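Local structure of light Chain (Clostridium botulinum, 6BVD) at residues L234-T240 with K347-F351; N115-L120 with L319-Y324; G73-Y79 with P160-T165; K88-M93 with F197-Y201. The protein acts as the zinc endopeptidase of a mosaic botulinum neurotoxin, probably blocking neurotransmitter release by cleaving a SNARE protein of the synaptic vesicle fusion machinery. All coordinates share one frame; numbering follows the deposited sequence.

Contact 1. Residues L234-T240 with K347-F351; sequences LHGLYGT and KIYSF. With ACT (acetate ion), chain F.
His235 and Tyr349 both set CG anti to their own carbonyl carbon (chi1 -60° and -72°), which brings the rim of the Tyr349 ring over one face of the imidazole where the zinc-binding HExxH helix, 222-237, meets the end of helix 338-348. The planes are near parallel but slid apart, with Tyr349 CE1 3.4 Å from His235 NE2. Histidine suits this place because its face packs while the two ring nitrogens stay available for polar partners. His235 ND1 gives a nearly straight bond to OXT of an acetate (2.6 Å), an ion probably from the crystallisation liquor that also binds the zinc ligand His232. On the other side, His235 NE2 is 2.6 Å from a water that donates to Ile348 O and Phe351 O.

Gly239 ends the helix in a Schellman motif, its positive phi being easy for glycine, and Thr240 follows with OG1 3.1 Å from Tyr349 OH. Ile348, beta-branched, sends CG2 to the imidazole edge and CD1 over a face of Tyr238, 4.0 Å from the ring centroid, in a CH-pi contact. The polar ends of Tyr238 and Lys347 both lean on Glu112 of helix 104-115; between themselves there is a weak bond, Lys347 NZ to Tyr238 OH, 3.4 Å, and a bridging water. On the flank nearer helix 104-115, Leu234 CD2 touches Phe351 CD2 at 3.5 Å.

Contact 2. Residues N115-L120 with L319-Y324; sequences NAIPYL and LYEWKY
Ala116, centre of an inverse gamma turn just after helix 104-115, has its CA 6.5 Å from Lys323 CA, and from there residues 117-119 run in extended, polyproline-like conformation past the last turns of helix 313-323. Lysine is long enough to cross this gap: the Lys323 chain is fully extended, and NZ donates to Ile117 O at 2.8 Å, reaching it from above the carbonyl plane (44° out). The same nitrogen, Lys323 NZ, bonds Tyr324 OH at 3.3 Å and also Leu237 O, so a buried ammonium group has its protons spent on three oxygens; Tyr324 OH is itself hydrogen-bonded to Gly188 O.

Tyr320 works in two ways. Its hydroxyl donates to Pro118 O at 2.7 Å, only slightly tilted from the carbonyl plane, and the body of Leu120 lies across that end, with CG 3.4 Å from Tyr320 OH. Meanwhile Tyr119 puts CD1 over the centre of the Tyr320 ring, the planes inclined at 41°, too oblique for a stack and too flat for an edge-to-face pair. Ile117 takes the crowded position for CG1, between backbone N and carbonyl carbon (chi1 69°), and this swings CG1 to 3.5 Å from Leu319 CD2. Pro118 fits the extended backbone because its fixed phi matches it.

Beyond these residues, Tyr119 also packs on helix 280-301 and Ile117 and Leu120 reach Phe316 further back on helix 313-323, while backbone bonds tie Tyr119 to Phe189 and Leu120 to Thr131, just after strand 129-130.

Contact 3. Residues G73-Y79 with P160-T165; sequences GYFDPNY and PGPDLT
Asp163 turns its carboxylate toward the backbone of Tyr74, CG lying opposite its own nitrogen (chi1 -169°), and OD1 becomes a hub for three donors. Tyr74 N comes to Asp163 OD1 from above the carboxylate plane at 3.2 Å, Thr165 OG1 also approaches from out of the plane, at 2.7 Å, and Thr165 N arrives at 2.9 Å on the anti side but likewise well out of the plane. Aspartate suits the place: its short side chain can accept from the backbone N two residues on, and the same oxygen also takes Tyr74 N of loop 73-79. Because Gly73 has no side chain, Asp163 OD2 can come within 3.4 Å of Gly73 CA. Beside this hub, Leu164 N meets Tyr74 O at 2.9 Å, almost in line with the C=O bond (173°).

The rings are disposed around these bonds. Phe75 lies across Asp163 with its plane 37° from the carboxylate, CE1 and CZ near Asp163 CB, and Phe75 CD1 3.3 Å from Pro162 O. Leu164 spreads its two methyls between two tyrosines: Leu164 CD1 sits at the edge of the Tyr74 ring, 3.8 Å from Tyr74 CD2, and Leu164 CD2 packs obliquely on Tyr79. Pro160 meets that ring at its edge, while Tyr79 OH bonds Glu200. A water joins Asp76 N to Pro162 O, and Arg51 binds carbonyl oxygens of both loops.

The loop between helices 65-70 and 83-100 thus meets the loop between strands 155-158 and 168-171, each shaped by an Asx turn: Asp76 OD1 accepts from Asn78 N, Asp163 OD1 from Thr165 N.

Contact 4. Residues K88-M93 with F197-Y201; sequences KYLQIM and FSPEY
Charge joins Lys88 to Glu200. The lysine chain is extended, and Lys88 NZ meets Glu200 OE2 at 3.1 Å, nearly along that oxygen's C-O axis, in a hydrogen-bonded salt bridge. The other carboxylate oxygen, OE1, is held by Tyr79 OH, so the two ends of the group are spoken for by different partners, and this should fix its rotation; a nearby ammonium group would also favour the ionised form.

A neutral hydrogen bond comes from Tyr89. With CG opposite the backbone nitrogen (chi1 179°), the ring reaches off the helix and Tyr89 OH donates to Phe197 O at 2.8 Å. That oxygen lies in the ring plane, at its edge, while the donor is tilted 31° from the carbonyl plane.

The apolar contacts gather on Pro199, whose rigid ring is pressed against three helix residues. Pro199 CD touches Tyr89 CE1 at 3.6 Å, Pro199 CB meets Ile92 CG2 at 3.7 Å, and Pro199 CG is 4.0 Å from Met93 SD. Ile92 uses its other arm as well: Ile92 CD1, 3.7 Å from Glu200 CG, packs along the glutamate side chain from CG to the carboxylate. Methionine, flexible and polarisable, curls its chain to set Met93 SD at the edge of the Phe197 ring, 5.1 Å from the centroid.

This last pair is a Met-aromatic contact, and Phe197 also touches the zinc-binding HExxH helix. Pro199 occupies the second position of a type I turn, Ser198 to Tyr201, a place where its fixed phi is favourable; the turn links strand 193-196 to strand 201-208 beside helix 83-100.

The contacts form two pairs on opposite sides of the chain's centre. Contacts 1 and 2 have centres 12 Å apart and touch through the Leu237 O to Lys323 NZ bond; contacts 3 and 4, 13 Å apart, touch through Tyr79 to Glu200 and Leu164 to Ser198. Between the pairs, centres lie 25 to 36 Å apart. Within each pair the segments alternate along the chain, so distant pieces of sequence are interlaced, whereas contacts 3 and 4 each close before contact 1 opens. The HExxH helix 222-237 lies between: its end belongs to contact 1, and an earlier part packs on Phe197 of contact 4. Both pairs thus border the zinc-bearing helix of a single protease domain.

Contact 1. Residues L234-T240 with K347-F351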
# COMPACT_ATOMS: atom_id res chain seq x y z
N LEU A 234 -0.72 1.21 24.95
CA LEU A 234 0.30 2.18 25.29
C LEU A 234 0.22 2.61 26.74
O LEU A 234 1.27 2.76 27.41
CB LEU A 234 0.20 3.40 24.36
CG LEU A 234 1.38 4.37 24.49
CD1 LEU A 234 2.68 3.66 24.11
CD2 LEU A 234 1.17 5.58 23.56
N HIS A 235 -0.99 2.86 27.25
CA HIS A 235 -1.13 3.21 28.63
C HIS A 235 -0.62 2.03 29.50
O HIS A 235 0.05 2.24 30.50
CB HIS A 235 -2.60 3.55 28.99
CG HIS A 235 -3.15 4.73 28.20
ND1 HIS A 235 -4.49 4.88 27.92
CD2 HIS A 235 -2.53 5.81 27.70
CE1 HIS A 235 -4.67 6.00 27.23
NE2 HIS A 235 -3.50 6.59 27.08
N GLY A 236 -0.97 0.82 29.11
CA GLY A 236 -0.54 -0.36 29.90
C GLY A 236 1.00 -0.54 29.90
O GLY A 236 1.60 -0.87 30.91
N LEU A 237 1.63 -0.31 28.76
CA LEU A 237 3.08 -0.45 28.62
C LEU A 237 3.80 0.57 29.51
O LEU A 237 4.85 0.29 30.09
CB LEU A 237 3.52 -0.29 27.15
CG LEU A 237 3.15 -1.44 26.22
CD1 LEU A 237 3.58 -1.19 24.79
CD2 LEU A 237 3.80 -2.79 26.72
N TYR A 238 3.20 1.76 29.63
CA TYR A 238 3.72 2.79 30.51
C TYR A 238 3.22 2.66 31.96
O TYR A 238 3.56 3.47 32.83
CB TYR A 238 3.38 4.20 29.94
CG TYR A 238 4.41 4.68 28.93
CD1 TYR A 238 5.63 5.21 29.34
CD2 TYR A 238 4.15 4.61 27.56
CE1 TYR A 238 6.59 5.68 28.38
CE2 TYR A 238 5.10 5.04 26.62
CZ TYR A 238 6.30 5.59 27.03
OH TYR A 238 7.19 6.03 26.06
N GLY A 239 2.40 1.64 32.23
CA GLY A 239 1.95 1.37 33.60
C GLY A 239 0.96 2.43 34.12
O GLY A 239 0.84 2.61 35.35
N THR A 240 0.27 3.13 33.21
CA THR A 240 -0.73 4.17 33.59
C THR A 240 -2.16 3.67 33.39
O THR A 240 -3.12 4.45 33.51
CB THR A 240 -0.59 5.47 32.73
OG1 THR A 240 -1.03 5.18 31.41
CG2 THR A 240 0.88 5.96 32.66
N LYS A 347 2.97 13.54 26.45
CA LYS A 347 3.20 12.69 25.30
C LYS A 347 2.37 11.43 25.34
O LYS A 347 1.74 11.10 24.37
CB LYS A 347 4.68 12.32 25.20
CG LYS A 347 5.02 11.43 24.03
CD LYS A 347 6.45 10.94 24.02
CE LYS A 347 6.65 9.77 24.97
NZ LYS A 347 7.92 9.04 24.76
N ILE A 348 2.29 10.78 26.48
CA ILE A 348 1.53 9.58 26.59
C ILE A 348 0.08 9.87 26.26
O ILE A 348 -0.54 9.11 25.59
CB ILE A 348 1.64 8.97 27.99
CG1 ILE A 348 3.06 8.53 28.27
CG2 ILE A 348 0.69 7.82 28.15
CD1 ILE A 348 3.32 8.13 29.68
N TYR A 349 -0.44 10.98 26.73
CA TYR A 349 -1.83 11.31 26.54
C TYR A 349 -2.11 12.13 25.31
O TYR A 349 -3.19 12.56 25.12
CB TYR A 349 -2.48 11.88 27.80
CG TYR A 349 -2.65 10.77 28.77
CD1 TYR A 349 -3.74 9.92 28.70
CD2 TYR A 349 -1.67 10.50 29.70
CE1 TYR A 349 -3.87 8.87 29.56
CE2 TYR A 349 -1.79 9.45 30.56
CZ TYR A 349 -2.90 8.65 30.49
OH TYR A 349 -3.01 7.60 31.35
N SER A 350 -1.08 12.40 24.53
CA SER A 350 -1.23 13.00 23.22
C SER A 350 -1.89 12.10 22.18
O SER A 350 -2.45 12.56 21.24
CB SER A 350 0.08 13.56 22.71
OG SER A 350 0.89 12.56 22.22
N PHE A 351 -1.76 10.81 22.34
CA PHE A 351 -2.35 9.86 21.42
C PHE A 351 -3.86 9.67 21.68
O PHE A 351 -4.22 9.06 22.67
CB PHE A 351 -1.63 8.54 21.52
CG PHE A 351 -0.16 8.65 21.21
CD1 PHE A 351 0.26 8.63 19.90
CD2 PHE A 351 0.78 8.76 22.22
CE1 PHE A 351 1.64 8.73 19.58
CE2 PHE A 351 2.14 8.85 21.94
CZ PHE A 351 2.57 8.84 20.60
C ACT F . -6.59 2.76 29.90
O ACT F . -5.97 3.20 30.89
OXT ACT F . -6.31 3.18 28.75
CH3 ACT F . -7.66 1.72 30.08
O HOH W 1 -3.30 8.56 25.36
O HOH W 2 9.60 7.76 26.67
O HOH W 3 -4.88 5.51 31.80

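Contact 2. Residues N115-L120 with L319-Y324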
# COMPACT_ATOMS: atom_id res chain seq x y z
N ASN A 115 8.80 0.36 21.30
CA ASN A 115 9.88 0.78 22.21
C ASN A 115 9.55 0.86 23.70
O ASN A 115 10.48 0.89 24.51
CB ASN A 115 10.43 2.14 21.77
CG ASN A 115 11.14 2.08 20.43
OD1 ASN A 115 11.74 1.05 20.09
ND2 ASN A 115 11.10 3.17 19.66
N ALA A 116 8.27 0.92 24.07
CA ALA A 116 7.92 1.07 25.51
C ALA A 116 7.89 -0.29 26.20
O ALA A 116 6.86 -0.71 26.72
CB ALA A 116 6.59 1.79 25.72
N ILE A 117 9.02 -0.96 26.25
CA ILE A 117 9.04 -2.29 26.86
C ILE A 117 8.71 -2.25 28.39
O ILE A 117 9.05 -1.31 29.11
CB ILE A 117 10.39 -2.94 26.64
CG1 ILE A 117 11.44 -2.19 27.44
CG2 ILE A 117 10.76 -2.97 25.11
CD1 ILE A 117 12.73 -3.00 27.59
N PRO A 118 8.05 -3.29 28.92
CA PRO A 118 7.78 -3.30 30.37
C PRO A 118 9.03 -3.28 31.26
O PRO A 118 10.07 -3.77 30.83
CB PRO A 118 7.02 -4.61 30.57
CG PRO A 118 6.43 -4.89 29.26
CD PRO A 118 7.40 -4.42 28.23
N TYR A 119 8.95 -2.68 32.45
CA TYR A 119 10.05 -2.75 33.41
C TYR A 119 10.22 -4.21 33.83
O TYR A 119 9.22 -4.91 33.99
CB TYR A 119 9.78 -1.88 34.64
CG TYR A 119 10.96 -1.82 35.62
CD1 TYR A 119 11.98 -0.91 35.42
CD2 TYR A 119 11.08 -2.74 36.67
CE1 TYR A 119 13.07 -0.86 36.28
CE2 TYR A 119 12.19 -2.70 37.51
CZ TYR A 119 13.18 -1.75 37.31
OH TYR A 119 14.26 -1.68 38.16
N LEU A 120 11.47 -4.64 34.00
CA LEU A 120 11.77 -6.03 34.44
C LEU A 120 11.62 -6.15 35.97
O LEU A 120 12.59 -6.28 36.74
CB LEU A 120 13.18 -6.46 33.97
CG LEU A 120 13.37 -6.51 32.43
CD1 LEU A 120 14.83 -6.92 32.01
CD2 LEU A 120 12.34 -7.38 31.70
N LEU A 319 17.92 1.96 28.80
CA LEU A 319 16.61 1.90 28.18
C LEU A 319 15.50 2.49 29.08
O LEU A 319 14.63 3.24 28.58
CB LEU A 319 16.31 0.46 27.80
CG LEU A 319 15.30 0.22 26.70
CD1 LEU A 319 15.58 -1.17 26.15
CD2 LEU A 319 13.88 0.33 27.22
N TYR A 320 15.52 2.18 30.38
CA TYR A 320 14.50 2.71 31.32
C TYR A 320 14.76 4.19 31.66
O TYR A 320 13.81 4.96 31.92
CB TYR A 320 14.45 1.86 32.61
CG TYR A 320 14.00 0.45 32.31
CD1 TYR A 320 12.89 0.23 31.50
CD2 TYR A 320 14.70 -0.67 32.78
CE1 TYR A 320 12.49 -1.02 31.14
CE2 TYR A 320 14.30 -1.95 32.44
CZ TYR A 320 13.18 -2.14 31.64
OH TYR A 320 12.75 -3.42 31.27
N GLU A 321 16.03 4.61 31.61
CA GLU A 321 16.36 6.02 31.79
C GLU A 321 15.65 6.84 30.73
O GLU A 321 15.03 7.87 31.04
CB GLU A 321 17.86 6.27 31.72
CG GLU A 321 18.20 7.77 31.76
CD GLU A 321 19.69 8.05 31.49
OE1 GLU A 321 20.43 7.09 31.20
OE2 GLU A 321 20.09 9.24 31.53
N TRP A 322 15.70 6.36 29.49
CA TRP A 322 15.01 6.99 28.37
C TRP A 322 13.48 6.87 28.44
O TRP A 322 12.76 7.87 28.23
CB TRP A 322 15.49 6.41 27.04
CG TRP A 322 14.74 7.03 25.92
CD1 TRP A 322 13.75 6.44 25.20
CD2 TRP A 322 14.97 8.32 25.33
NE1 TRP A 322 13.32 7.29 24.22
CE2 TRP A 322 14.06 8.44 24.27
CE3 TRP A 322 15.86 9.37 25.60
CZ2 TRP A 322 14.00 9.60 23.47
CZ3 TRP A 322 15.81 10.51 24.80
CH2 TRP A 322 14.89 10.62 23.76
N LYS A 323 12.98 5.65 28.68
CA LYS A 323 11.54 5.37 28.73
C LYS A 323 10.82 6.27 29.74
O LYS A 323 9.78 6.85 29.42
CB LYS A 323 11.27 3.91 29.10
CG LYS A 323 9.78 3.59 29.22
CD LYS A 323 9.52 2.16 29.71
CE LYS A 323 8.02 1.84 29.67
NZ LYS A 323 7.55 0.66 30.44
N TYR A 324 11.37 6.36 30.95
CA TYR A 324 10.70 7.12 32.00
C TYR A 324 11.21 8.54 32.09
O TYR A 324 10.79 9.28 32.96
CB TYR A 324 10.87 6.42 33.35
CG TYR A 324 10.18 5.10 33.39
CD1 TYR A 324 8.79 5.03 33.47
CD2 TYR A 324 10.91 3.90 33.40
CE1 TYR A 324 8.14 3.84 33.50
CE2 TYR A 324 10.25 2.68 33.44
CZ TYR A 324 8.87 2.66 33.50
OH TYR A 324 8.17 1.49 33.53

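Contact 3. Residues G73-Y79 with P160-T165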
# COMPACT_ATOMS: atom_id res chain seq x y z
N GLY A 73 -24.79 -6.81 20.12
CA GLY A 73 -23.67 -7.49 19.47
C GLY A 73 -24.02 -8.49 18.38
O GLY A 73 -25.14 -8.55 17.90
N TYR A 74 -23.03 -9.29 17.97
CA TYR A 74 -23.25 -10.31 16.95
C TYR A 74 -22.41 -11.55 17.29
O TYR A 74 -21.25 -11.45 17.67
CB TYR A 74 -22.89 -9.77 15.55
CG TYR A 74 -23.15 -10.77 14.47
CD1 TYR A 74 -24.45 -11.07 14.08
CD2 TYR A 74 -22.11 -11.46 13.86
CE1 TYR A 74 -24.70 -12.01 13.10
CE2 TYR A 74 -22.35 -12.41 12.87
CZ TYR A 74 -23.66 -12.68 12.50
OH TYR A 74 -23.93 -13.62 11.53
N PHE A 75 -23.00 -12.72 17.10
CA PHE A 75 -22.40 -13.97 17.54
C PHE A 75 -22.35 -14.98 16.41
O PHE A 75 -23.30 -15.11 15.66
CB PHE A 75 -23.19 -14.54 18.72
CG PHE A 75 -23.17 -13.66 19.93
CD1 PHE A 75 -22.23 -13.86 20.93
CD2 PHE A 75 -24.06 -12.60 20.04
CE1 PHE A 75 -22.18 -13.04 22.02
CE2 PHE A 75 -24.02 -11.76 21.15
CZ PHE A 75 -23.07 -11.98 22.14
N ASP A 76 -21.23 -15.68 16.31
CA ASP A 76 -21.06 -16.78 15.35
C ASP A 76 -19.88 -17.65 15.79
O ASP A 76 -18.71 -17.25 15.68
CB ASP A 76 -20.84 -16.23 13.94
CG ASP A 76 -20.78 -17.33 12.89
OD1 ASP A 76 -20.60 -18.52 13.25
OD2 ASP A 76 -20.92 -16.98 11.69
N PRO A 77 -20.18 -18.86 16.28
CA PRO A 77 -19.15 -19.74 16.85
C PRO A 77 -18.17 -20.21 15.80
O PRO A 77 -17.12 -20.71 16.16
CB PRO A 77 -19.95 -20.93 17.40
CG PRO A 77 -21.38 -20.49 17.38
CD PRO A 77 -21.50 -19.49 16.30
N ASN A 78 -18.52 -20.08 14.52
CA ASN A 78 -17.69 -20.62 13.45
C ASN A 78 -16.69 -19.62 12.86
O ASN A 78 -15.83 -20.01 12.08
CB ASN A 78 -18.57 -21.17 12.33
CG ASN A 78 -19.29 -22.43 12.73
OD1 ASN A 78 -18.71 -23.31 13.36
ND2 ASN A 78 -20.55 -22.54 12.35
N TYR A 79 -16.77 -18.36 13.25
CA TYR A 79 -15.79 -17.37 12.78
C TYR A 79 -14.38 -17.80 13.23
O TYR A 79 -14.19 -18.16 14.39
CB TYR A 79 -16.10 -15.97 13.32
CG TYR A 79 -15.20 -14.90 12.76
CD1 TYR A 79 -15.19 -14.65 11.40
CD2 TYR A 79 -14.37 -14.13 13.58
CE1 TYR A 79 -14.38 -13.67 10.86
CE2 TYR A 79 -13.55 -13.13 13.05
CZ TYR A 79 -13.56 -12.92 11.69
OH TYR A 79 -12.78 -11.96 11.10
N PRO A 160 -11.53 -12.22 17.96
CA PRO A 160 -12.55 -11.96 18.99
C PRO A 160 -12.90 -13.12 19.91
O PRO A 160 -12.71 -14.30 19.55
CB PRO A 160 -13.79 -11.58 18.17
CG PRO A 160 -13.57 -12.26 16.86
CD PRO A 160 -12.09 -12.14 16.60
N GLY A 161 -13.42 -12.75 21.07
CA GLY A 161 -14.14 -13.70 21.92
C GLY A 161 -15.54 -13.99 21.37
O GLY A 161 -15.75 -13.95 20.15
N PRO A 162 -16.51 -14.28 22.26
CA PRO A 162 -17.88 -14.62 21.84
C PRO A 162 -18.55 -13.57 20.97
O PRO A 162 -19.13 -13.94 19.95
CB PRO A 162 -18.62 -14.79 23.17
CG PRO A 162 -17.56 -15.38 24.07
CD PRO A 162 -16.29 -14.62 23.69
N ASP A 163 -18.51 -12.31 21.38
CA ASP A 163 -19.14 -11.21 20.63
C ASP A 163 -18.17 -10.70 19.56
O ASP A 163 -17.16 -10.06 19.88
CB ASP A 163 -19.57 -10.09 21.59
CG ASP A 163 -20.46 -9.03 20.91
OD1 ASP A 163 -20.40 -8.85 19.67
OD2 ASP A 163 -21.26 -8.40 21.65
N LEU A 164 -18.48 -10.97 18.29
CA LEU A 164 -17.62 -10.57 17.18
C LEU A 164 -17.49 -9.06 17.01
O LEU A 164 -16.62 -8.63 16.26
CB LEU A 164 -18.10 -11.15 15.86
CG LEU A 164 -18.23 -12.66 15.80
CD1 LEU A 164 -18.70 -13.06 14.44
CD2 LEU A 164 -16.90 -13.32 16.13
N THR A 165 -18.32 -8.27 17.70
CA THR A 165 -18.24 -6.81 17.58
C THR A 165 -17.44 -6.16 18.72
O THR A 165 -17.15 -4.96 18.69
CB THR A 165 -19.66 -6.17 17.54
OG1 THR A 165 -20.28 -6.34 18.82
CG2 THR A 165 -20.55 -6.86 16.52
O HOH W 4 -19.62 -16.14 18.62

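Contact 4. Residues K88-M93 with F197-Y201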
# COMPACT_ATOMS: atom_id res chain seq x y z
N LYS A 88 -7.12 -14.97 6.12
CA LYS A 88 -7.78 -13.75 5.72
C LYS A 88 -7.62 -12.69 6.82
O LYS A 88 -7.26 -11.55 6.53
CB LYS A 88 -9.25 -14.00 5.40
CG LYS A 88 -9.91 -12.83 4.68
CD LYS A 88 -11.42 -12.92 4.70
CE LYS A 88 -12.04 -11.73 3.95
NZ LYS A 88 -13.52 -11.80 3.97
N TYR A 89 -7.86 -13.11 8.07
CA TYR A 89 -7.70 -12.27 9.26
C TYR A 89 -6.27 -11.70 9.33
O TYR A 89 -6.06 -10.51 9.61
CB TYR A 89 -8.04 -13.09 10.56
CG TYR A 89 -7.88 -12.33 11.83
CD1 TYR A 89 -9.00 -11.80 12.50
CD2 TYR A 89 -6.62 -12.15 12.40
CE1 TYR A 89 -8.85 -11.07 13.67
CE2 TYR A 89 -6.45 -11.44 13.57
CZ TYR A 89 -7.57 -10.91 14.21
OH TYR A 89 -7.38 -10.22 15.37
N LEU A 90 -5.27 -12.55 9.12
CA LEU A 90 -3.89 -12.11 9.09
C LEU A 90 -3.67 -11.02 8.00
O LEU A 90 -3.03 -10.02 8.25
CB LEU A 90 -2.96 -13.26 8.78
CG LEU A 90 -2.56 -14.17 9.94
CD1 LEU A 90 -1.43 -15.13 9.46
CD2 LEU A 90 -2.12 -13.35 11.13
N GLN A 91 -4.18 -11.24 6.80
CA GLN A 91 -3.95 -10.26 5.73
C GLN A 91 -4.61 -8.91 6.00
O GLN A 91 -4.13 -7.86 5.56
CB GLN A 91 -4.42 -10.79 4.37
CG GLN A 91 -3.85 -12.16 4.03
CD GLN A 91 -2.34 -12.25 4.20
OE1 GLN A 91 -1.59 -11.42 3.70
NE2 GLN A 91 -1.89 -13.29 4.92
N ILE A 92 -5.77 -8.93 6.65
CA ILE A 92 -6.44 -7.68 6.97
C ILE A 92 -5.62 -6.96 8.02
O ILE A 92 -5.42 -5.76 7.94
CB ILE A 92 -7.88 -7.97 7.46
CG1 ILE A 92 -8.67 -8.58 6.30
CG2 ILE A 92 -8.53 -6.72 8.10
CD1 ILE A 92 -10.06 -9.06 6.68
N MET A 93 -5.12 -7.70 9.01
CA MET A 93 -4.32 -7.09 10.06
C MET A 93 -3.05 -6.47 9.46
O MET A 93 -2.63 -5.37 9.85
CB MET A 93 -3.96 -8.13 11.15
CG MET A 93 -5.16 -8.64 11.92
SD MET A 93 -6.13 -7.32 12.66
CE MET A 93 -4.93 -6.54 13.76
N PHE A 197 -9.20 -8.40 18.97
CA PHE A 197 -9.55 -7.47 17.89
C PHE A 197 -10.25 -8.17 16.73
O PHE A 197 -9.83 -9.24 16.24
CB PHE A 197 -8.31 -6.74 17.37
CG PHE A 197 -8.66 -5.57 16.50
CD1 PHE A 197 -9.22 -4.43 17.06
CD2 PHE A 197 -8.48 -5.62 15.13
CE1 PHE A 197 -9.58 -3.35 16.26
CE2 PHE A 197 -8.83 -4.53 14.32
CZ PHE A 197 -9.38 -3.42 14.89
N SER A 198 -11.30 -7.51 16.24
CA SER A 198 -12.16 -8.08 15.23
C SER A 198 -12.38 -7.03 14.13
O SER A 198 -13.31 -6.23 14.23
CB SER A 198 -13.49 -8.50 15.87
OG SER A 198 -14.33 -9.23 15.00
N PRO A 199 -11.50 -7.01 13.10
CA PRO A 199 -11.54 -5.94 12.08
C PRO A 199 -12.73 -5.98 11.12
O PRO A 199 -13.07 -4.94 10.52
CB PRO A 199 -10.23 -6.15 11.29
CG PRO A 199 -9.97 -7.61 11.43
CD PRO A 199 -10.40 -7.97 12.85
N GLU A 200 -13.34 -7.14 10.93
CA GLU A 200 -14.42 -7.29 9.96
C GLU A 200 -15.83 -6.98 10.48
O GLU A 200 -16.77 -7.02 9.70
CB GLU A 200 -14.43 -8.71 9.42
CG GLU A 200 -13.16 -9.07 8.64
CD GLU A 200 -13.27 -10.40 7.94
OE1 GLU A 200 -13.21 -11.45 8.61
OE2 GLU A 200 -13.45 -10.40 6.72
N TYR A 201 -15.98 -6.70 11.77
CA TYR A 201 -17.31 -6.39 12.35
C TYR A 201 -17.24 -5.02 13.01
O TYR A 201 -16.37 -4.76 13.84
CB TYR A 201 -17.76 -7.48 13.33
CG TYR A 201 -18.05 -8.80 12.61
CD1 TYR A 201 -19.33 -9.10 12.13
CD2 TYR A 201 -17.02 -9.71 12.36
CE1 TYR A 201 -19.58 -10.28 11.45
CE2 TYR A 201 -17.27 -10.89 11.68
CZ TYR A 201 -18.54 -11.17 11.23
OH TYR A 201 -18.77 -12.35 10.56
O HOH W 5 -14.79 -13.22 6.87